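Local coordinates for protein kappa-carrageenase (Pseudoalteromonas carrageenovora, PDB 1DYP) that catalyses the endohydrolysis of beta-1,4 linkages between galactose 4-sulfate and 3,6-anhydrogalactose in kappa-carrageenans, here represented by its GH16 catalytic domain, at residues Gln16-Ser20 against Ser91-Asn96; Thr58-Glu62 against Lys251-Phe256; Val133-Asp139 against Asp155-Val161. The protein carries 1 engineered substitution. All coordinates share one frame; numbering follows the deposited sequence. Where two conformers were deposited one is given.

Contact 1: residues Gln16-Ser20 against Ser91-Asn96; sequences QAKRS and SRATGN
Lys-18 meets the corner of the other segment with the aliphatic part of its side chain: Lys-18 CB, 3.6 Å from Ala-93 CB, and more loosely CD lie against the Ala-93 methyl, and the ammonium end then leads away. Its carbonyl is tied to the same residue through a water, which donates to Lys-18 O (2.7 Å) and accepts from Ala-93 N. Arg-19 follows, held in a short 3-10 turn by its own N, which bonds to Gln-16 O. In the GH16 beta-sandwich this turn leaves strand 13-15 and lies over the end of strand 75-95, where the chain bends before strand 98-105. Arg-19 CG passes Ser-91 OG at 3.7 Å; that hydroxyl donates to Ala-93 O (2.7 Å), which fastens the corner beneath the arginine. A bend at chi3 (-70°) then lays the guanidinium face over the backbone of Thr-94 and Gly-95, with Thr-94 O under its centre and Gly-95 CA 3.3 Å from Arg-19 NH1. Arg-19 NH2 gives a hydrogen to a water 2.9 Å away, and Asn-96 N donates to the same water. A leucine in place of Arg-19 would probably leave this water without its link to the turn and the Thr-94 and Gly-95 peptide without its flat cover. Beyond it, Ser-20 OG donates to Gln-16 O from the face opposite to Arg-19 N.

Contact 2: residues Thr58-Glu62 against Lys251-Phe256; sequences TTKRE and KSAEGF
Arg-61 reaches from its strand to Lys-251 and Ala-253. Arg-61 CB lies 4.1 Å from Ala-253 CA, and the next carbon packs on the methyl of the same residue, Arg-61 CG to Ala-253 CB being 4.0 Å. The chain bends at chi2 (68°), which brings CD past the carbonyls of Lys-251 and Ser-252 and sets NE against the first. Arg-61 NE donates to Lys-251 O over 2.7 Å, at 149° and from above the carbonyl plane. At the tip, Arg-61 NH2 donates to a water 3.0 Å away, which itself donates to Lys-251 O, so that one oxygen receives both the direct and the relayed bond; NH1 is turned to Ser-63. The arginine thus joins strand 54-70 of the GH16 beta-sandwich to the connection ahead of strand 258-270. That connection is shaped by an ST turn, in which Ser-252 OG accepts from Glu-254 N, and by a type II turn from Ala-253 to Phe-256 with Gly-255, at a positive phi of 91°, as its third residue. The ring of Phe-256 comes alongside Thr-59: Phe-256 CE2 is 3.6 Å from Thr-59 CG2, and Thr-59 O lies in the ring plane, 3.5 Å from Phe-256 CD2. Tyr-84 and His-237 meet the same ring.

Contact 3: residues Val133-Asp139 against Asp155-Val161; sequences VQYSEID and DLHNIVV
Asp-139 N donates to Asp-155 O over 2.8 Å, the shortest of the backbone bonds in an antiparallel ladder that carries the GH16 catalytic motif Glu-x-Asp-x-x-Glu. Glu-137, the nucleophile, and Asp-139 stand on this strand, with the proton donor Glu-142 just beyond. The ladder continues through the hydrogen-bonded pair Glu-137 and His-157, and a classic beta bulge at its other end sets Gln-134 and Tyr-135 both opposite Ile-159. With CG anti to the backbone N (chi1 178°), the extended chain of Glu-137 runs out alongside His-157, carboxylate and imidazole planes nearly parallel, 9° apart, and Glu-137 OE1 3.4 Å from His-157 CB. Tyr-135 OH donates to Glu-137 OE1 over 2.6 Å, from above the carboxylate plane, which probably restricts the turning of this carboxylate. Asp-139 comes at the histidine differently. Its carboxylate stands nearly upright to the ring, and Asp-139 OD2, at the ring edge and in plane, takes a short but weak bond from His-157 ND1 (2.7 Å). On the far side of the sheet Ile-138 CG1 packs against Leu-156 CD2 at 3.8 Å. His-157 turns the other nitrogen of its ring, NE2, to a bound cadmium ion.

The three contacts are spread over one GH16 catalytic domain. Contact 1 and contact 2 draw on consecutive strands, 75-95 and 54-70, which are neighbours in a sheet, yet their centres are about 31 Å apart and lie on opposite sides of the chain's centre. Along the chain their segments alternate, whereas contact 3 comes wholly after contact 1 and is nested within the long span that contact 2 closes. Contact 3 holds the catalytic strand; contact 1 is about 19 Å from it, centre to centre, and contact 2 about 30 Å. With 15 residues between its segments the active-site ladder is local in sequence, while contacts 1 and 2, spanning 70 and 188, fasten loops near the two chain ends to the sandwich.

Contact 1: residues Gln16-Ser20 against Ser91-Asn96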
loop_
_atom_site.group_PDB
_atom_site.type_symbol
_atom_site.label_atom_id
_atom_site.label_comp_id
_atom_site.label_asym_id
_atom_site.label_seq_id
_atom_site.Cartn_x
_atom_site.Cartn_y
_atom_site.Cartn_z
ATOM N N GLN A 16 11.131 15.426 0.868
ATOM C CA GLN A 16 10.899 15.139 2.275
ATOM C C GLN A 16 11.799 13.955 2.615
ATOM O O GLN A 16 11.460 12.803 2.356
ATOM C CB GLN A 16 9.427 14.794 2.502
ATOM C CG GLN A 16 8.473 15.867 1.990
ATOM C CD GLN A 16 8.651 17.202 2.697
ATOM O OE1 GLN A 16 8.321 17.340 3.872
ATOM N NE2 GLN A 16 9.176 18.190 1.981
ATOM N N ALA A 17 12.959 14.260 3.184
ATOM C CA ALA A 17 13.950 13.249 3.533
ATOM C C ALA A 17 13.413 12.044 4.296
ATOM O O ALA A 17 13.784 10.907 4.007
ATOM C CB ALA A 17 15.083 13.897 4.328
ATOM N N LYS A 18 12.538 12.292 5.264
ATOM C CA LYS A 18 11.990 11.224 6.089
ATOM C C LYS A 18 11.046 10.260 5.381
ATOM O O LYS A 18 10.697 9.218 5.931
ATOM C CB LYS A 18 11.296 11.821 7.313
ATOM C CG LYS A 18 12.233 12.603 8.213
ATOM C CD LYS A 18 11.532 13.036 9.490
ATOM C CE LYS A 18 12.470 13.844 10.383
ATOM N NZ LYS A 18 11.821 14.229 11.669
ATOM N N ARG A 19 10.622 10.605 4.173
ATOM C CA ARG A 19 9.741 9.720 3.425
ATOM C C ARG A 19 10.300 9.482 2.030
ATOM O O ARG A 19 9.564 9.232 1.074
ATOM C CB ARG A 19 8.325 10.302 3.365
ATOM C CG ARG A 19 7.566 10.165 4.684
ATOM C CD ARG A 19 6.168 10.763 4.592
ATOM N NE ARG A 19 6.221 12.216 4.496
ATOM C CZ ARG A 19 5.252 12.975 3.994
ATOM N NH1 ARG A 19 4.137 12.423 3.532
ATOM N NH2 ARG A 19 5.409 14.289 3.941
ATOM N N SER A 20 11.624 9.558 1.931
ATOM C CA SER A 20 12.328 9.350 0.674
ATOM C C SER A 20 13.541 8.466 0.934
ATOM O O SER A 20 14.214 8.612 1.956
ATOM C CB SER A 20 12.782 10.692 0.091
ATOM O OG SER A 20 11.672 11.544 -0.150
ATOM N N SER A 91 7.082 4.189 6.730
ATOM C CA SER A 91 7.790 5.361 7.231
ATOM C C SER A 91 7.310 5.723 8.623
ATOM O O SER A 91 6.116 5.658 8.917
ATOM C CB SER A 91 7.609 6.564 6.292
ATOM O OG SER A 91 6.304 7.116 6.375
ATOM N N ARG A 92 8.246 6.090 9.487
ATOM C CA ARG A 92 7.874 6.476 10.835
ATOM C C ARG A 92 7.243 7.862 10.770
ATOM O O ARG A 92 6.335 8.180 11.540
ATOM C CB ARG A 92 9.100 6.461 11.749
ATOM C CG ARG A 92 9.683 5.061 11.918
ATOM C CD ARG A 92 10.876 5.048 12.858
ATOM N NE ARG A 92 11.583 3.768 12.826
ATOM C CZ ARG A 92 11.113 2.632 13.334
ATOM N NH1 ARG A 92 9.928 2.603 13.925
ATOM N NH2 ARG A 92 11.833 1.521 13.247
ATOM N N ALA A 93 7.715 8.676 9.831
ATOM C CA ALA A 93 7.181 10.020 9.643
ATOM C C ALA A 93 5.846 9.944 8.910
ATOM O O ALA A 93 5.580 8.991 8.173
ATOM C CB ALA A 93 8.164 10.865 8.847
ATOM N N THR A 94 5.009 10.956 9.110
ATOM C CA THR A 94 3.703 10.999 8.469
ATOM C C THR A 94 3.532 12.282 7.676
ATOM O O THR A 94 4.317 13.222 7.807
ATOM C CB THR A 94 2.553 10.938 9.498
ATOM O OG1 THR A 94 2.563 12.130 10.293
ATOM C CG2 THR A 94 2.700 9.723 10.400
ATOM N N GLY A 95 2.496 12.309 6.848
ATOM C CA GLY A 95 2.206 13.485 6.053
ATOM C C GLY A 95 0.947 13.259 5.244
ATOM O O GLY A 95 0.267 12.243 5.412
ATOM N N ASN A 96 0.619 14.213 4.383
ATOM C CA ASN A 96 -0.555 14.076 3.536
ATOM C C ASN A 96 -0.333 14.655 2.147
ATOM O O ASN A 96 -0.134 13.911 1.190
ATOM C CB ASN A 96 -1.807 14.702 4.185
ATOM C CG ASN A 96 -1.533 16.029 4.877
ATOM O OD1 ASN A 96 -0.654 16.790 4.478
ATOM N ND2 ASN A 96 -2.312 16.316 5.916
HETATM O O HOH W 1 10.312 8.211 8.401
HETATM O O HOH W 2 2.951 15.736 3.471
#

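Contact 2: residues Thr58-Glu62 against Lys251-Phe256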
loop_
_atom_site.group_PDB
_atom_site.type_symbol
_atom_site.label_atom_id
_atom_site.label_comp_id
_atom_site.label_asym_id
_atom_site.label_seq_id
_atom_site.Cartn_x
_atom_site.Cartn_y
_atom_site.Cartn_z
ATOM N N THR A 58 10.005 -9.508 0.406
ATOM C CA THR A 58 9.724 -10.887 0.057
ATOM C C THR A 58 8.585 -11.565 0.795
ATOM O O THR A 58 8.431 -11.402 2.003
ATOM C CB THR A 58 10.994 -11.737 0.280
ATOM O OG1 THR A 58 12.078 -11.178 -0.472
ATOM C CG2 THR A 58 10.769 -13.184 -0.140
ATOM N N THR A 59 7.783 -12.320 0.049
ATOM C CA THR A 59 6.704 -13.097 0.640
ATOM C C THR A 59 7.219 -14.529 0.589
ATOM O O THR A 59 7.634 -15.010 -0.468
ATOM C CB THR A 59 5.399 -13.011 -0.167
ATOM O OG1 THR A 59 4.929 -11.659 -0.173
ATOM C CG2 THR A 59 4.330 -13.901 0.461
ATOM N N LYS A 60 7.209 -15.198 1.734
ATOM C CA LYS A 60 7.699 -16.564 1.812
ATOM C C LYS A 60 6.625 -17.497 2.331
ATOM O O LYS A 60 5.742 -17.086 3.083
ATOM C CB LYS A 60 8.875 -16.656 2.788
ATOM C CG LYS A 60 10.043 -15.725 2.541
ATOM C CD LYS A 60 11.079 -15.923 3.646
ATOM C CE LYS A 60 12.290 -15.016 3.477
ATOM N NZ LYS A 60 13.259 -15.189 4.604
ATOM N N ARG A 61 6.699 -18.755 1.917
ATOM C CA ARG A 61 5.780 -19.747 2.442
ATOM C C ARG A 61 6.439 -20.021 3.791
ATOM O O ARG A 61 7.568 -20.515 3.850
ATOM C CB ARG A 61 5.788 -21.008 1.583
ATOM C CG ARG A 61 5.036 -22.178 2.198
ATOM C CD ARG A 61 3.528 -21.957 2.261
ATOM N NE ARG A 61 2.882 -23.149 2.802
ATOM C CZ ARG A 61 2.807 -23.443 4.095
ATOM N NH1 ARG A 61 3.320 -22.620 5.000
ATOM N NH2 ARG A 61 2.261 -24.590 4.482
ATOM N N GLU A 62 5.753 -19.666 4.870
ATOM C CA GLU A 62 6.303 -19.856 6.201
ATOM C C GLU A 62 5.202 -20.040 7.226
ATOM O O GLU A 62 4.540 -19.082 7.621
ATOM C CB GLU A 62 7.180 -18.655 6.576
ATOM C CG GLU A 62 7.568 -18.606 8.038
ATOM C CD GLU A 62 8.697 -17.635 8.322
ATOM O OE1 GLU A 62 8.912 -16.692 7.530
ATOM O OE2 GLU A 62 9.367 -17.819 9.359
ATOM N N LYS A 251 -2.044 -23.517 0.264
ATOM C CA LYS A 251 -0.848 -23.038 0.945
ATOM C C LYS A 251 0.371 -23.618 0.244
ATOM O O LYS A 251 1.318 -24.083 0.875
ATOM C CB LYS A 251 -0.873 -23.435 2.426
ATOM C CG LYS A 251 -1.375 -24.837 2.704
ATOM C CD LYS A 251 -1.614 -25.043 4.196
ATOM C CE LYS A 251 -2.342 -26.350 4.464
ATOM N NZ LYS A 251 -2.679 -26.516 5.905
ATOM N N SER A 252 0.330 -23.580 -1.082
ATOM C CA SER A 252 1.413 -24.096 -1.901
ATOM C C SER A 252 2.691 -23.292 -1.728
ATOM O O SER A 252 2.655 -22.075 -1.533
ATOM C CB SER A 252 1.011 -24.080 -3.377
ATOM O OG SER A 252 2.073 -24.535 -4.199
ATOM N N ALA A 253 3.819 -23.987 -1.807
ATOM C CA ALA A 253 5.125 -23.358 -1.690
ATOM C C ALA A 253 5.629 -22.996 -3.087
ATOM O O ALA A 253 6.596 -22.253 -3.235
ATOM C CB ALA A 253 6.107 -24.308 -1.007
ATOM N N GLU A 254 4.968 -23.527 -4.113
ATOM C CA GLU A 254 5.364 -23.249 -5.488
ATOM C C GLU A 254 5.162 -21.769 -5.778
ATOM O O GLU A 254 4.113 -21.207 -5.464
ATOM C CB GLU A 254 4.530 -24.080 -6.464
ATOM C CG GLU A 254 4.519 -25.572 -6.168
ATOM C CD GLU A 254 3.795 -26.368 -7.239
ATOM O OE1 GLU A 254 2.703 -25.936 -7.667
ATOM O OE2 GLU A 254 4.310 -27.430 -7.646
ATOM N N GLY A 255 6.172 -21.144 -6.372
ATOM C CA GLY A 255 6.074 -19.732 -6.686
ATOM C C GLY A 255 6.600 -18.865 -5.559
ATOM O O GLY A 255 6.590 -17.638 -5.655
ATOM N N PHE A 256 7.045 -19.501 -4.481
ATOM C CA PHE A 256 7.598 -18.779 -3.340
ATOM C C PHE A 256 8.997 -19.292 -3.036
ATOM O O PHE A 256 9.295 -20.462 -3.251
ATOM C CB PHE A 256 6.707 -18.945 -2.105
ATOM C CG PHE A 256 5.344 -18.342 -2.264
ATOM C CD1 PHE A 256 4.317 -19.058 -2.869
ATOM C CD2 PHE A 256 5.103 -17.034 -1.858
ATOM C CE1 PHE A 256 3.067 -18.478 -3.070
ATOM C CE2 PHE A 256 3.858 -16.444 -2.056
ATOM C CZ PHE A 256 2.839 -17.166 -2.662
HETATM O O HOH W 3 2.134 -26.510 2.181
#

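Contact 3: residues Val133-Asp139 against Asp155-Val161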
loop_
_atom_site.group_PDB
_atom_site.type_symbol
_atom_site.label_atom_id
_atom_site.label_comp_id
_atom_site.label_asym_id
_atom_site.label_seq_id
_atom_site.Cartn_x
_atom_site.Cartn_y
_atom_site.Cartn_z
ATOM N N VAL A 133 -13.622 12.042 9.759
ATOM C CA VAL A 133 -12.886 10.973 9.099
ATOM C C VAL A 133 -11.974 10.347 10.147
ATOM O O VAL A 133 -11.086 11.010 10.687
ATOM C CB VAL A 133 -12.040 11.514 7.932
ATOM C CG1 VAL A 133 -11.170 10.406 7.362
ATOM C CG2 VAL A 133 -12.957 12.079 6.848
ATOM N N GLN A 134 -12.205 9.072 10.436
ATOM C CA GLN A 134 -11.425 8.359 11.441
ATOM C C GLN A 134 -10.211 7.654 10.860
ATOM O O GLN A 134 -9.287 7.300 11.589
ATOM C CB GLN A 134 -12.287 7.305 12.139
ATOM C CG GLN A 134 -13.622 7.798 12.660
ATOM C CD GLN A 134 -14.316 6.765 13.531
ATOM O OE1 GLN A 134 -14.130 5.560 13.357
ATOM N NE2 GLN A 134 -15.131 7.233 14.470
ATOM N N TYR A 135 -10.223 7.443 9.550
ATOM C CA TYR A 135 -9.135 6.736 8.886
ATOM C C TYR A 135 -9.003 7.166 7.433
ATOM O O TYR A 135 -10.001 7.290 6.725
ATOM C CB TYR A 135 -9.407 5.229 8.949
ATOM C CG TYR A 135 -8.424 4.367 8.187
ATOM C CD1 TYR A 135 -7.118 4.196 8.644
ATOM C CD2 TYR A 135 -8.805 3.715 7.013
ATOM C CE1 TYR A 135 -6.212 3.394 7.950
ATOM C CE2 TYR A 135 -7.904 2.910 6.310
ATOM C CZ TYR A 135 -6.611 2.755 6.786
ATOM O OH TYR A 135 -5.714 1.964 6.107
ATOM N N SER A 136 -7.767 7.395 7.000
ATOM C CA SER A 136 -7.485 7.791 5.622
ATOM C C SER A 136 -6.401 6.887 5.047
ATOM O O SER A 136 -5.373 6.656 5.682
ATOM C CB SER A 136 -6.992 9.239 5.555
ATOM O OG SER A 136 -7.967 10.153 6.021
ATOM N N GLU A 137 -6.634 6.386 3.840
ATOM C CA GLU A 137 -5.670 5.524 3.172
ATOM C C GLU A 137 -5.636 5.839 1.688
ATOM O O GLU A 137 -6.669 5.823 1.021
ATOM C CB GLU A 137 -6.047 4.050 3.353
ATOM C CG GLU A 137 -5.104 3.073 2.648
ATOM C CD GLU A 137 -5.616 1.644 2.676
ATOM O OE1 GLU A 137 -6.325 1.287 3.639
ATOM O OE2 GLU A 137 -5.300 0.869 1.747
ATOM N N ILE A 138 -4.450 6.150 1.181
ATOM C CA ILE A 138 -4.286 6.422 -0.241
ATOM C C ILE A 138 -3.380 5.335 -0.795
ATOM O O ILE A 138 -2.249 5.165 -0.344
ATOM C CB ILE A 138 -3.636 7.795 -0.511
ATOM C CG1 ILE A 138 -4.550 8.917 -0.012
ATOM C CG2 ILE A 138 -3.392 7.953 -2.016
ATOM C CD1 ILE A 138 -4.004 10.324 -0.244
ATOM N N ASP A 139 -3.890 4.583 -1.761
ATOM C CA ASP A 139 -3.110 3.513 -2.362
ATOM C C ASP A 139 -2.558 4.019 -3.685
ATOM O O ASP A 139 -3.297 4.167 -4.658
ATOM C CB ASP A 139 -4.009 2.300 -2.563
ATOM C CG ASP A 139 -4.701 1.899 -1.283
ATOM O OD1 ASP A 139 -3.996 1.477 -0.342
ATOM O OD2 ASP A 139 -5.940 2.032 -1.207
ATOM N N ASP A 155 -6.365 2.894 -5.657
ATOM C CA ASP A 155 -7.531 3.146 -4.821
ATOM C C ASP A 155 -7.400 4.010 -3.566
ATOM O O ASP A 155 -6.326 4.526 -3.218
ATOM C CB ASP A 155 -8.113 1.800 -4.398
ATOM C CG ASP A 155 -8.492 0.936 -5.572
ATOM O OD1 ASP A 155 -8.823 1.512 -6.630
ATOM O OD2 ASP A 155 -8.467 -0.304 -5.446
ATOM N N LEU A 156 -8.532 4.137 -2.880
ATOM C CA LEU A 156 -8.657 4.894 -1.640
ATOM C C LEU A 156 -9.533 4.109 -0.668
ATOM O O LEU A 156 -10.484 3.442 -1.075
ATOM C CB LEU A 156 -9.326 6.240 -1.906
ATOM C CG LEU A 156 -8.640 7.229 -2.847
ATOM C CD1 LEU A 156 -9.577 8.399 -3.095
ATOM C CD2 LEU A 156 -7.327 7.706 -2.239
ATOM N N HIS A 157 -9.197 4.192 0.615
ATOM C CA HIS A 157 -9.966 3.541 1.670
ATOM C C HIS A 157 -10.129 4.579 2.770
ATOM O O HIS A 157 -9.256 5.423 2.961
ATOM C CB HIS A 157 -9.226 2.336 2.254
ATOM C CG HIS A 157 -9.033 1.207 1.291
ATOM N ND1 HIS A 157 -8.146 1.265 0.238
ATOM C CD2 HIS A 157 -9.596 -0.024 1.241
ATOM C CE1 HIS A 157 -8.167 0.118 -0.416
ATOM N NE2 HIS A 157 -9.039 -0.682 0.172
ATOM N N ASN A 158 -11.238 4.520 3.493
ATOM C CA ASN A 158 -11.462 5.472 4.570
ATOM C C ASN A 158 -12.635 5.082 5.443
ATOM O O ASN A 158 -13.438 4.225 5.084
ATOM C CB ASN A 158 -11.736 6.873 4.008
ATOM C CG ASN A 158 -13.008 6.930 3.175
ATOM O OD1 ASN A 158 -13.037 6.459 2.045
ATOM N ND2 ASN A 158 -14.070 7.504 3.742
ATOM N N ILE A 159 -12.703 5.726 6.602
ATOM C CA ILE A 159 -13.801 5.546 7.535
ATOM C C ILE A 159 -14.302 6.959 7.791
ATOM O O ILE A 159 -13.546 7.820 8.246
ATOM C CB ILE A 159 -13.360 4.948 8.880
ATOM C CG1 ILE A 159 -12.884 3.509 8.689
ATOM C CG2 ILE A 159 -14.535 4.991 9.863
ATOM C CD1 ILE A 159 -12.334 2.879 9.956
ATOM N N VAL A 160 -15.569 7.204 7.482
ATOM C CA VAL A 160 -16.148 8.519 7.693
ATOM C C VAL A 160 -17.491 8.368 8.392
ATOM O O VAL A 160 -18.222 7.409 8.152
ATOM C CB VAL A 160 -16.332 9.280 6.352
ATOM C CG1 VAL A 160 -17.284 8.522 5.440
ATOM C CG2 VAL A 160 -16.845 10.688 6.612
ATOM N N VAL A 161 -17.803 9.310 9.271
ATOM C CA VAL A 161 -19.059 9.267 10.004
ATOM C C VAL A 161 -20.233 9.691 9.122
ATOM O O VAL A 161 -20.281 10.821 8.635
ATOM C CB VAL A 161 -18.999 10.179 11.249
ATOM C CG1 VAL A 161 -20.342 10.184 11.963
ATOM C CG2 VAL A 161 -17.906 9.697 12.189
#